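Local structure of pyocin-S2 (Pseudomonas aeruginosa, 5ODW) at residues C[59-64]-C[158-163]; C[104-109]-C[180-185]; C[125-130]-C[138-143]. The protein kills sensitive bacterial cells by breaking down their chromosomal DNA and blocking lipid synthesis, this chain being its N-terminal part, probably the receptor-binding one. All coordinates share one frame; numbering follows the deposited sequence.

Contact 1 (C[59-64]-C[158-163])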
ATOM      1  N   SER C  59     -23.188  17.375  24.650  1.00 44.48           N
ATOM      2  CA  SER C  59     -23.554  17.886  25.988  1.00 45.61           C
ATOM      3  C   SER C  59     -24.394  19.203  25.950  1.00 48.70           C
ATOM      4  O   SER C  59     -25.460  19.256  26.574  1.00 47.47           O
ATOM      5  CB  SER C  59     -22.326  18.036  26.877  1.00 50.57           C
ATOM      6  OG  SER C  59     -21.252  18.605  26.148  1.00 60.98           O
ATOM      7  N   THR C  60     -23.955  20.208  25.143  1.00 45.13           N
ATOM      8  CA  THR C  60     -24.625  21.507  24.942  1.00 45.87           C
ATOM      9  C   THR C  60     -26.012  21.411  24.316  1.00 51.42           C
ATOM     10  O   THR C  60     -26.809  22.337  24.470  1.00 52.06           O
ATOM     11  CB  THR C  60     -23.762  22.456  24.128  1.00 56.04           C
ATOM     12  OG1 THR C  60     -23.147  21.709  23.089  1.00 59.42           O
ATOM     13  CG2 THR C  60     -22.697  23.142  24.967  1.00 58.48           C
ATOM     14  N   LEU C  61     -26.285  20.311  23.604  1.00 47.71           N
ATOM     15  CA  LEU C  61     -27.547  20.009  22.944  1.00 47.41           C
ATOM     16  C   LEU C  61     -28.465  19.224  23.908  1.00 51.43           C
ATOM     17  O   LEU C  61     -29.680  19.460  23.933  1.00 51.36           O
ATOM     18  CB  LEU C  61     -27.220  19.174  21.707  1.00 47.18           C
ATOM     19  CG  LEU C  61     -28.296  18.998  20.653  1.00 52.89           C
ATOM     20  CD1 LEU C  61     -28.316  20.176  19.685  1.00 53.37           C
ATOM     21  CD2 LEU C  61     -28.032  17.742  19.846  1.00 56.24           C
ATOM     22  N   ASP C  62     -27.873  18.310  24.716  1.00 47.33           N
ATOM     23  CA  ASP C  62     -28.578  17.495  25.723  1.00 47.42           C
ATOM     24  C   ASP C  62     -29.016  18.319  26.933  1.00 49.62           C
ATOM     25  O   ASP C  62     -30.105  18.091  27.463  1.00 47.97           O
ATOM     26  CB  ASP C  62     -27.697  16.325  26.214  1.00 49.60           C
ATOM     27  CG  ASP C  62     -27.431  15.235  25.206  1.00 56.76           C
ATOM     28  OD1 ASP C  62     -28.044  15.270  24.120  1.00 57.54           O
ATOM     29  OD2 ASP C  62     -26.581  14.369  25.486  1.00 60.81           O
ATOM     30  N   LYS C  63     -28.133  19.233  27.395  1.00 47.16           N
ATOM     31  CA  LYS C  63     -28.359  20.125  28.537  1.00 48.53           C
ATOM     32  C   LYS C  63     -29.257  21.304  28.156  1.00 53.10           C
ATOM     33  O   LYS C  63     -29.783  21.987  29.036  1.00 53.81           O
ATOM     34  CB  LYS C  63     -27.032  20.556  29.187  1.00 51.56           C
ATOM     35  CG  LYS C  63     -26.241  19.339  29.700  1.00 63.07           C
ATOM     36  CD  LYS C  63     -24.777  19.630  30.026  1.00 66.93           C
ATOM     37  CE  LYS C  63     -24.545  19.776  31.511  1.00 74.06           C
ATOM     38  NZ  LYS C  63     -24.968  18.568  32.278  1.00 82.19           N
ATOM     39  N   SER C  64     -29.478  21.496  26.844  1.00 49.08           N
ATOM     40  CA  SER C  64     -30.400  22.492  26.327  1.00 49.18           C
ATOM     41  C   SER C  64     -31.789  21.881  26.239  1.00 54.46           C
ATOM     42  O   SER C  64     -32.776  22.581  26.451  1.00 54.98           O
ATOM     43  CB  SER C  64     -29.951  23.009  24.971  1.00 52.56           C
ATOM     44  OG  SER C  64     -28.891  23.936  25.135  1.00 63.40           O
ATOM     45  N   ARG C 158     -24.587  16.551  10.583  1.00 30.02           N
ATOM     46  CA  ARG C 158     -25.786  15.748  10.339  1.00 29.71           C
ATOM     47  C   ARG C 158     -26.357  15.167  11.634  1.00 33.20           C
ATOM     48  O   ARG C 158     -27.553  15.302  11.859  1.00 32.12           O
ATOM     49  CB  ARG C 158     -25.541  14.664   9.270  1.00 27.19           C
ATOM     50  CG  ARG C 158     -26.825  13.961   8.810  1.00 34.27           C
ATOM     51  CD  ARG C 158     -27.295  14.351   7.414  1.00 38.19           C
ATOM     52  NE  ARG C 158     -28.189  13.328   6.850  1.00 45.24           N
ATOM     53  CZ  ARG C 158     -29.509  13.450   6.744  1.00 70.84           C
ATOM     54  NH1 ARG C 158     -30.110  14.575   7.118  1.00 67.87           N
ATOM     55  NH2 ARG C 158     -30.236  12.458   6.245  1.00 63.23           N
ATOM     56  N   HIS C 159     -25.510  14.537  12.482  1.00 31.39           N
ATOM     57  CA  HIS C 159     -25.947  13.941  13.754  1.00 31.93           C
ATOM     58  C   HIS C 159     -26.555  14.979  14.695  1.00 35.68           C
ATOM     59  O   HIS C 159     -27.539  14.675  15.362  1.00 35.19           O
ATOM     60  CB  HIS C 159     -24.811  13.178  14.459  1.00 32.22           C
ATOM     61  CG  HIS C 159     -24.614  11.770  13.984  1.00 35.84           C
ATOM     62  ND1 HIS C 159     -24.924  10.686  14.786  1.00 37.88           N
ATOM     63  CD2 HIS C 159     -24.075  11.312  12.832  1.00 37.12           C
ATOM     64  CE1 HIS C 159     -24.596   9.611  14.087  1.00 36.70           C
ATOM     65  NE2 HIS C 159     -24.079   9.936  12.911  1.00 36.68           N
ATOM     66  N   MET C 160     -25.987  16.203  14.731  1.00 33.03           N
ATOM     67  CA  MET C 160     -26.473  17.278  15.607  1.00 33.40           C
ATOM     68  C   MET C 160     -27.783  17.886  15.076  1.00 37.36           C
ATOM     69  O   MET C 160     -28.727  18.025  15.852  1.00 37.32           O
ATOM     70  CB  MET C 160     -25.383  18.334  15.916  1.00 35.70           C
ATOM     71  CG  MET C 160     -24.103  17.794  16.641  1.00 39.39           C
ATOM     72  SD  MET C 160     -24.196  16.845  18.205  1.00 43.98           S
ATOM     73  CE  MET C 160     -24.325  15.220  17.619  1.00 40.69           C
ATOM     74  N   SER C 161     -27.877  18.177  13.757  1.00 34.11           N
ATOM     75  CA  SER C 161     -29.115  18.664  13.113  1.00 34.76           C
ATOM     76  C   SER C 161     -30.274  17.669  13.313  1.00 40.68           C
ATOM     77  O   SER C 161     -31.388  18.087  13.616  1.00 41.86           O
ATOM     78  CB  SER C 161     -28.903  18.930  11.622  1.00 37.93           C
ATOM     79  OG  SER C 161     -27.943  19.954  11.404  1.00 48.39           O
ATOM     80  N   GLU C 162     -29.988  16.358  13.188  1.00 38.38           N
ATOM     81  CA  GLU C 162     -30.924  15.238  13.357  1.00 39.43           C
ATOM     82  C   GLU C 162     -31.350  15.026  14.820  1.00 44.27           C
ATOM     83  O   GLU C 162     -32.430  14.488  15.054  1.00 44.80           O
ATOM     84  CB  GLU C 162     -30.334  13.936  12.768  1.00 41.05           C
ATOM     85  CG  GLU C 162     -30.293  13.882  11.245  1.00 48.98           C
ATOM     86  CD  GLU C 162     -31.632  13.847  10.527  1.00 62.50           C
ATOM     87  OE1 GLU C 162     -32.604  13.288  11.087  1.00 63.69           O
ATOM     88  OE2 GLU C 162     -31.699  14.369   9.391  1.00 49.50           O
ATOM     89  N   LEU C 163     -30.504  15.421  15.791  1.00 41.05           N
ATOM     90  CA  LEU C 163     -30.781  15.342  17.226  1.00 40.71           C
ATOM     91  C   LEU C 163     -31.480  16.612  17.678  1.00 43.17           C
ATOM     92  O   LEU C 163     -32.207  16.579  18.666  1.00 43.03           O
ATOM     93  CB  LEU C 163     -29.497  15.123  18.037  1.00 40.56           C
ATOM     94  CG  LEU C 163     -28.772  13.795  17.806  1.00 46.29           C
ATOM     95  CD1 LEU C 163     -27.471  13.766  18.541  1.00 46.15           C
ATOM     96  CD2 LEU C 163     -29.603  12.624  18.267  1.00 51.29           C
TER

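Contact 2 (C[104-109]-C[180-185])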
ATOM      1  N   SER C 104     -58.545  30.761  21.150  1.00 45.84           N
ATOM      2  CA  SER C 104     -58.106  30.675  19.762  1.00 45.21           C
ATOM      3  C   SER C 104     -56.593  30.726  19.654  1.00 45.62           C
ATOM      4  O   SER C 104     -55.997  30.001  18.866  1.00 46.17           O
ATOM      5  CB  SER C 104     -58.718  31.821  18.969  1.00 49.67           C
ATOM      6  OG  SER C 104     -60.042  32.059  19.404  1.00 61.52           O
ATOM      7  N   ILE C 105     -55.979  31.593  20.442  1.00 38.01           N
ATOM      8  CA  ILE C 105     -54.513  31.714  20.498  1.00 36.30           C
ATOM      9  C   ILE C 105     -53.867  30.353  20.859  1.00 41.16           C
ATOM     10  O   ILE C 105     -52.944  29.923  20.162  1.00 41.71           O
ATOM     11  CB  ILE C 105     -54.071  32.872  21.452  1.00 37.54           C
ATOM     12  CG1 ILE C 105     -54.312  34.252  20.819  1.00 37.03           C
ATOM     13  CG2 ILE C 105     -52.605  32.723  21.936  1.00 37.42           C
ATOM     14  CD1 ILE C 105     -54.662  35.333  21.821  1.00 36.66           C
ATOM     15  N   VAL C 106     -54.373  29.693  21.935  1.00 37.64           N
ATOM     16  CA  VAL C 106     -53.955  28.379  22.452  1.00 37.67           C
ATOM     17  C   VAL C 106     -54.098  27.305  21.343  1.00 42.21           C
ATOM     18  O   VAL C 106     -53.144  26.553  21.097  1.00 42.06           O
ATOM     19  CB  VAL C 106     -54.719  28.016  23.764  1.00 41.96           C
ATOM     20  CG1 VAL C 106     -54.580  26.529  24.114  1.00 42.41           C
ATOM     21  CG2 VAL C 106     -54.268  28.896  24.936  1.00 40.92           C
ATOM     22  N   ASP C 107     -55.251  27.302  20.673  1.00 38.55           N
ATOM     23  CA  ASP C 107     -55.527  26.416  19.543  1.00 39.04           C
ATOM     24  C   ASP C 107     -54.643  26.702  18.319  1.00 43.55           C
ATOM     25  O   ASP C 107     -54.165  25.783  17.671  1.00 43.85           O
ATOM     26  CB  ASP C 107     -56.998  26.516  19.136  1.00 41.40           C
ATOM     27  CG  ASP C 107     -57.934  25.929  20.168  1.00 51.60           C
ATOM     28  OD1 ASP C 107     -57.453  25.452  21.211  1.00 52.55           O
ATOM     29  OD2 ASP C 107     -59.156  25.942  19.934  1.00 55.83           O
ATOM     30  N   ALA C 108     -54.445  27.981  18.002  1.00 40.29           N
ATOM     31  CA  ALA C 108     -53.609  28.407  16.877  1.00 40.06           C
ATOM     32  C   ALA C 108     -52.187  28.000  17.129  1.00 45.82           C
ATOM     33  O   ALA C 108     -51.518  27.539  16.190  1.00 46.71           O
ATOM     34  CB  ALA C 108     -53.695  29.909  16.674  1.00 40.23           C
ATOM     35  N   LEU C 109     -51.730  28.129  18.407  1.00 41.86           N
ATOM     36  CA  LEU C 109     -50.384  27.735  18.825  1.00 41.51           C
ATOM     37  C   LEU C 109     -50.250  26.226  18.764  1.00 49.58           C
ATOM     38  O   LEU C 109     -49.267  25.738  18.218  1.00 49.42           O
ATOM     39  CB  LEU C 109     -50.036  28.250  20.229  1.00 40.07           C
ATOM     40  CG  LEU C 109     -48.560  28.139  20.641  1.00 43.19           C
ATOM     41  CD1 LEU C 109     -47.645  28.963  19.728  1.00 42.02           C
ATOM     42  CD2 LEU C 109     -48.373  28.539  22.096  1.00 45.49           C
ATOM     43  N   LYS C 180     -53.522  21.245  25.181  1.00 51.43           N
ATOM     44  CA  LYS C 180     -54.794  20.500  25.187  1.00 52.08           C
ATOM     45  C   LYS C 180     -55.490  20.721  26.540  1.00 55.47           C
ATOM     46  O   LYS C 180     -56.689  20.994  26.576  1.00 54.64           O
ATOM     47  CB  LYS C 180     -54.550  18.995  24.951  1.00 55.13           C
ATOM     48  CG  LYS C 180     -55.410  18.394  23.849  1.00 63.85           C
ATOM     49  CD  LYS C 180     -54.615  18.173  22.560  1.00 70.89           C
ATOM     50  CE  LYS C 180     -55.421  17.508  21.466  1.00 71.80           C
ATOM     51  NZ  LYS C 180     -54.598  17.247  20.255  1.00 73.22           N
ATOM     52  N   GLN C 181     -54.710  20.639  27.644  1.00 52.60           N
ATOM     53  CA  GLN C 181     -55.175  20.852  29.016  1.00 52.79           C
ATOM     54  C   GLN C 181     -55.521  22.320  29.247  1.00 55.35           C
ATOM     55  O   GLN C 181     -56.518  22.595  29.919  1.00 56.14           O
ATOM     56  CB  GLN C 181     -54.140  20.357  30.042  1.00 54.38           C
ATOM     57  CG  GLN C 181     -54.635  20.420  31.499  1.00 58.34           C
ATOM     58  CD  GLN C 181     -53.700  19.784  32.507  1.00 70.73           C
ATOM     59  OE1 GLN C 181     -52.683  19.188  32.138  1.00 61.22           O
ATOM     60  NE2 GLN C 181     -54.010  19.884  33.805  1.00 65.45           N
ATOM     61  N   THR C 182     -54.718  23.258  28.677  1.00 49.33           N
ATOM     62  CA  THR C 182     -54.980  24.697  28.769  1.00 48.11           C
ATOM     63  C   THR C 182     -56.266  25.052  28.004  1.00 51.99           C
ATOM     64  O   THR C 182     -57.103  25.774  28.549  1.00 51.09           O
ATOM     65  CB  THR C 182     -53.754  25.524  28.376  1.00 53.46           C
ATOM     66  OG1 THR C 182     -52.702  25.238  29.298  1.00 54.90           O
ATOM     67  CG2 THR C 182     -54.031  27.023  28.398  1.00 49.35           C
ATOM     68  N   SER C 183     -56.445  24.476  26.790  1.00 49.41           N
ATOM     69  CA  SER C 183     -57.621  24.632  25.928  1.00 49.83           C
ATOM     70  C   SER C 183     -58.873  24.057  26.578  1.00 56.78           C
ATOM     71  O   SER C 183     -59.918  24.701  26.508  1.00 58.20           O
ATOM     72  CB  SER C 183     -57.401  23.967  24.575  1.00 53.34           C
ATOM     73  OG  SER C 183     -58.329  24.454  23.622  1.00 62.55           O
ATOM     74  N   GLN C 184     -58.776  22.870  27.226  1.00 54.09           N
ATOM     75  CA  GLN C 184     -59.900  22.238  27.918  1.00 55.43           C
ATOM     76  C   GLN C 184     -60.424  23.132  29.045  1.00 59.33           C
ATOM     77  O   GLN C 184     -61.613  23.445  29.086  1.00 59.76           O
ATOM     78  CB  GLN C 184     -59.519  20.850  28.449  1.00 58.44           C
ATOM     79  CG  GLN C 184     -59.969  19.707  27.529  1.00 86.02           C
ATOM     80  CD  GLN C 184     -61.471  19.425  27.498  1.00107.88           C
ATOM     81  OE1 GLN C 184     -61.979  18.799  26.559  1.00107.55           O
ATOM     82  NE2 GLN C 184     -62.218  19.824  28.532  1.00 90.77           N
ATOM     83  N   GLU C 185     -59.522  23.600  29.908  1.00 54.71           N
ATOM     84  CA  GLU C 185     -59.837  24.504  31.005  1.00 53.96           C
ATOM     85  C   GLU C 185     -60.539  25.784  30.496  1.00 55.53           C
ATOM     86  O   GLU C 185     -61.462  26.273  31.157  1.00 55.61           O
ATOM     87  CB  GLU C 185     -58.551  24.864  31.769  1.00 55.04           C
ATOM     88  CG  GLU C 185     -58.039  23.757  32.682  1.00 67.92           C
ATOM     89  CD  GLU C 185     -56.542  23.715  32.949  1.00 92.07           C
ATOM     90  OE1 GLU C 185     -55.852  24.736  32.717  1.00 89.19           O
ATOM     91  OE2 GLU C 185     -56.060  22.653  33.404  1.00 86.55           O
TER

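Contact 3 (C[125-130]-C[138-143])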
ATOM      1  N   ALA C 125     -38.390   7.324   6.497  1.00 54.35           N
ATOM      2  CA  ALA C 125     -37.668   6.522   7.475  1.00 52.99           C
ATOM      3  C   ALA C 125     -36.235   6.181   7.084  1.00 54.91           C
ATOM      4  O   ALA C 125     -35.946   5.783   5.959  1.00 55.68           O
ATOM      5  CB  ALA C 125     -38.443   5.255   7.804  1.00 55.76           C
ATOM      6  N   ASN C 126     -35.351   6.347   8.056  1.00 48.01           N
ATOM      7  CA  ASN C 126     -33.930   6.070   7.929  1.00 45.99           C
ATOM      8  C   ASN C 126     -33.334   5.983   9.335  1.00 47.70           C
ATOM      9  O   ASN C 126     -34.031   6.191  10.326  1.00 45.75           O
ATOM     10  CB  ASN C 126     -33.217   7.096   7.046  1.00 43.39           C
ATOM     11  CG  ASN C 126     -33.211   8.476   7.643  1.00 64.25           C
ATOM     12  OD1 ASN C 126     -33.105   8.633   8.852  1.00 58.64           O
ATOM     13  ND2 ASN C 126     -33.316   9.488   6.796  1.00 57.45           N
ATOM     14  N   LEU C 127     -32.050   5.675   9.436  1.00 44.05           N
ATOM     15  CA  LEU C 127     -31.415   5.548  10.746  1.00 43.21           C
ATOM     16  C   LEU C 127     -31.477   6.840  11.565  1.00 46.20           C
ATOM     17  O   LEU C 127     -31.649   6.801  12.779  1.00 45.54           O
ATOM     18  CB  LEU C 127     -29.973   5.065  10.601  1.00 42.37           C
ATOM     19  CG  LEU C 127     -29.845   3.622  10.114  1.00 48.43           C
ATOM     20  CD1 LEU C 127     -28.402   3.152  10.167  1.00 47.28           C
ATOM     21  CD2 LEU C 127     -30.727   2.723  10.958  1.00 52.10           C
ATOM     22  N   TYR C 128     -31.311   7.977  10.900  1.00 41.83           N
ATOM     23  CA  TYR C 128     -31.368   9.279  11.546  1.00 41.22           C
ATOM     24  C   TYR C 128     -32.729   9.621  12.167  1.00 47.61           C
ATOM     25  O   TYR C 128     -32.790  10.228  13.231  1.00 47.23           O
ATOM     26  CB  TYR C 128     -30.998  10.374  10.552  1.00 42.10           C
ATOM     27  CG  TYR C 128     -29.555  10.384  10.114  1.00 42.71           C
ATOM     28  CD1 TYR C 128     -28.534  10.626  11.020  1.00 42.47           C
ATOM     29  CD2 TYR C 128     -29.217  10.188   8.786  1.00 43.98           C
ATOM     30  CE1 TYR C 128     -27.216  10.653  10.616  1.00 40.98           C
ATOM     31  CE2 TYR C 128     -27.901  10.213   8.376  1.00 43.65           C
ATOM     32  CZ  TYR C 128     -26.908  10.447   9.294  1.00 45.59           C
ATOM     33  OH  TYR C 128     -25.601  10.471   8.883  1.00 43.06           O
ATOM     34  N   THR C 129     -33.813   9.255  11.493  1.00 45.65           N
ATOM     35  CA  THR C 129     -35.162   9.572  11.969  1.00 46.18           C
ATOM     36  C   THR C 129     -35.751   8.607  12.993  1.00 51.86           C
ATOM     37  O   THR C 129     -36.836   8.842  13.509  1.00 53.06           O
ATOM     38  CB  THR C 129     -36.169   9.706  10.811  1.00 54.84           C
ATOM     39  OG1 THR C 129     -36.537   8.408  10.338  1.00 57.46           O
ATOM     40  CG2 THR C 129     -35.585  10.514   9.673  1.00 52.26           C
ATOM     41  N   ALA C 130     -35.044   7.527  13.292  1.00 48.51           N
ATOM     42  CA  ALA C 130     -35.541   6.547  14.252  1.00 48.56           C
ATOM     43  C   ALA C 130     -35.684   7.151  15.641  1.00 53.43           C
ATOM     44  O   ALA C 130     -34.910   8.013  16.041  1.00 52.11           O
ATOM     45  CB  ALA C 130     -34.631   5.331  14.297  1.00 48.80           C
ATOM     46  N   GLU C 138     -24.089   8.192  19.134  1.00 36.82           N
ATOM     47  CA  GLU C 138     -22.637   8.111  19.357  1.00 36.22           C
ATOM     48  C   GLU C 138     -21.972   6.875  18.748  1.00 40.95           C
ATOM     49  O   GLU C 138     -20.898   6.966  18.167  1.00 39.04           O
ATOM     50  CB  GLU C 138     -22.274   8.261  20.838  1.00 38.12           C
ATOM     51  CG  GLU C 138     -20.774   8.369  21.076  1.00 46.44           C
ATOM     52  CD  GLU C 138     -20.420   9.075  22.369  1.00 57.20           C
ATOM     53  OE1 GLU C 138     -19.228   9.097  22.730  1.00 40.85           O
ATOM     54  OE2 GLU C 138     -21.330   9.615  23.023  1.00 52.76           O
ATOM     55  N   SER C 139     -22.613   5.723  18.894  1.00 39.83           N
ATOM     56  CA  SER C 139     -22.119   4.478  18.302  1.00 40.33           C
ATOM     57  C   SER C 139     -22.089   4.497  16.770  1.00 43.25           C
ATOM     58  O   SER C 139     -21.137   4.032  16.155  1.00 43.95           O
ATOM     59  CB  SER C 139     -22.978   3.312  18.775  1.00 47.68           C
ATOM     60  OG  SER C 139     -23.403   3.516  20.109  1.00 62.68           O
ATOM     61  N   MET C 140     -23.154   5.028  16.178  1.00 38.22           N
ATOM     62  CA  MET C 140     -23.331   5.183  14.722  1.00 36.97           C
ATOM     63  C   MET C 140     -22.279   6.127  14.114  1.00 39.91           C
ATOM     64  O   MET C 140     -21.703   5.807  13.072  1.00 39.31           O
ATOM     65  CB  MET C 140     -24.746   5.720  14.442  1.00 39.81           C
ATOM     66  CG  MET C 140     -25.110   5.784  12.980  1.00 43.48           C
ATOM     67  SD  MET C 140     -26.592   6.774  12.694  1.00 48.29           S
ATOM     68  CE  MET C 140     -26.461   7.032  10.931  1.00 44.72           C
ATOM     69  N   TYR C 141     -22.055   7.291  14.767  1.00 35.85           N
ATOM     70  CA  TYR C 141     -21.100   8.332  14.382  1.00 34.39           C
ATOM     71  C   TYR C 141     -19.681   7.778  14.312  1.00 33.83           C
ATOM     72  O   TYR C 141     -19.003   7.941  13.295  1.00 32.91           O
ATOM     73  CB  TYR C 141     -21.198   9.519  15.362  1.00 36.44           C
ATOM     74  CG  TYR C 141     -20.184  10.636  15.188  1.00 39.03           C
ATOM     75  CD1 TYR C 141     -20.364  11.625  14.224  1.00 41.12           C
ATOM     76  CD2 TYR C 141     -19.116  10.777  16.073  1.00 39.73           C
ATOM     77  CE1 TYR C 141     -19.470  12.690  14.104  1.00 40.74           C
ATOM     78  CE2 TYR C 141     -18.222  11.839  15.965  1.00 40.31           C
ATOM     79  CZ  TYR C 141     -18.407  12.800  14.986  1.00 47.69           C
ATOM     80  OH  TYR C 141     -17.532  13.856  14.887  1.00 48.72           O
ATOM     81  N   GLN C 142     -19.249   7.102  15.375  1.00 28.70           N
ATOM     82  CA  GLN C 142     -17.921   6.512  15.466  1.00 27.56           C
ATOM     83  C   GLN C 142     -17.726   5.450  14.390  1.00 32.82           C
ATOM     84  O   GLN C 142     -16.643   5.383  13.825  1.00 32.96           O
ATOM     85  CB  GLN C 142     -17.670   5.944  16.868  1.00 29.23           C
ATOM     86  CG  GLN C 142     -16.210   5.604  17.131  1.00 31.61           C
ATOM     87  CD  GLN C 142     -16.010   4.754  18.348  1.00 39.99           C
ATOM     88  OE1 GLN C 142     -15.300   5.129  19.284  1.00 37.60           O
ATOM     89  NE2 GLN C 142     -16.630   3.587  18.362  1.00 32.43           N
ATOM     90  N   SER C 143     -18.783   4.663  14.071  1.00 30.13           N
ATOM     91  CA  SER C 143     -18.775   3.634  13.029  1.00 30.18           C
ATOM     92  C   SER C 143     -18.597   4.280  11.663  1.00 37.08           C
ATOM     93  O   SER C 143     -17.839   3.758  10.843  1.00 38.16           O
ATOM     94  CB  SER C 143     -20.074   2.851  13.043  1.00 34.12           C
ATOM     95  OG  SER C 143     -20.287   2.292  14.325  1.00 48.08           O
TER

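Contact 1 (C[59-64]-C[158-163])
Apolar helix-helix packing in the elongated helical bundle of this N-terminal part of the pyocin is illustrated by L61 of helix 47-70, which meets M160 and L163 of helix 153-204. One branch carries the contact. With CG anti to the backbone N (chi1 -166°), the leucine reaches across from its own helix, and L61 CD2 comes to rest 3.5 Å from L163 CB. L61 CD2 also lies 4.1 Å from M160 O and 4.3 Å from M160 SD. The L61 and L163 side chains cross at roughly a right angle, and CD2 is the leucine atom that touches. No hydrogen bond joins the two segments, and all three touching residues are buried.

Beyond L61, M160 also packs on Y54 and L57 of helix 47-70 and on Y26, while L163 leans on F133 and S137 of helix 133-148. D62, next to the leucine, is hydrogen-bonded to Y167 and salt-bridged to R58. Away from the L61 contact, R158 NH1 forms a salt bridge with E162 OE2 at 2.8 Å, and E162 OE1 has a second partner in R123 NH2.

Contact 2 (C[104-109]-C[180-185])
V106, the first residue of 104-109 to touch 180-185, divides its two methyls between neighbouring residues of the facing helix. V106 CG1, set anti to the backbone N (chi1 165°), lies 3.8 Å from S183 CB. On the other branch, V106 CG2 meets T182 CG2 at 3.9 Å, the two side chains crossing nearly at right angles. T182 turns its methyl to V106, while its OG1 is hydrogen-bonded to I178 O; L77 of helix 72-86 packs on the same threonine. V106 is buried further by L179 and L186, the residues just before and just after 180-185 on the same helix.

This is antiparallel helix packing within an elongated helical bundle: the axes of the two short segments approach to 9.5 Å with 156° between their directions, and the nearest CA atoms, those of V106 and S183, are 6.3 Å apart. So close a backbone approach is accompanied by a small residue, serine, opposite the valine.

D107 comes next and adds the polar element. S183 OG donates to D107 OD1 over 2.8 Å, meeting the syn lone pair, on the side of the other carboxylate oxygen. The serine reaches it with OG anti to the backbone N (chi1 -162°), while its CB stays against V106. D107 OD2 is paired with K103 NZ one turn earlier, so the carboxylate has a partner at each oxygen, which would probably steady its orientation and its negative charge. Farther along, L109 packs on helix 72-86.

Contact 3 (C[125-130]-C[138-143])
An extended M140 and the ring of Y128 make this Met-aromatic contact: the methionine has CG anti to its backbone nitrogen (chi1 -174°) and stays stretched beyond it, while Y128 holds CG beside its own N (chi1 -69°), which turns the ring toward helix 133-148. The two side chains cross at about a right angle. L127 CB closes on the methionine's terminal methyl, 4.0 Å from M140 CE.

The loop is shaped by an Asx motif, in which N126 OD1 accepts from T129 N at 2.8 Å. Edge-to-face packing with H159 and a hydrogen bond between Y128 OH and Q144 NE2 place the ring further. L127 also forms backbone hydrogen bonds to the chain of another protein, consistent with a receptor-binding surface.

Across the contact the terminal methyl does the touching. The sulfur sits obliquely and farther away, with M140 SD 5.0 Å from the Y128 centroid. M140 CE lies over one face of the Y128 ring in a CH-pi contact, 4.0 Å from the centroid and 24° off the normal, displaced toward the rim so that the ring atom nearest to M140 CE is Y128 CE1 at 3.7 Å.

How the contacts relate
Helix 153-204 links contacts 1 and 2, which lie on opposite sides of the chain's centre, 29 Å apart between centres and about 17 Å between nearest atoms. Contact 3 is a neighbour of contact 1, its centre 13 Å away, and the two touch directly. H159, on segment 158-163, reaches contact 3, with H159 CE1 3.7 Å from M140 SD, while R158 and E162 pack on Y128. Contact 2 stands about 36 Å from contact 3, centre to centre. The other protein chain reaches contact 3, and contact 1 through R158, but does not touch contact 2. The nuclease activity of this pyocin resides in its C-terminal domain, absent from this chain.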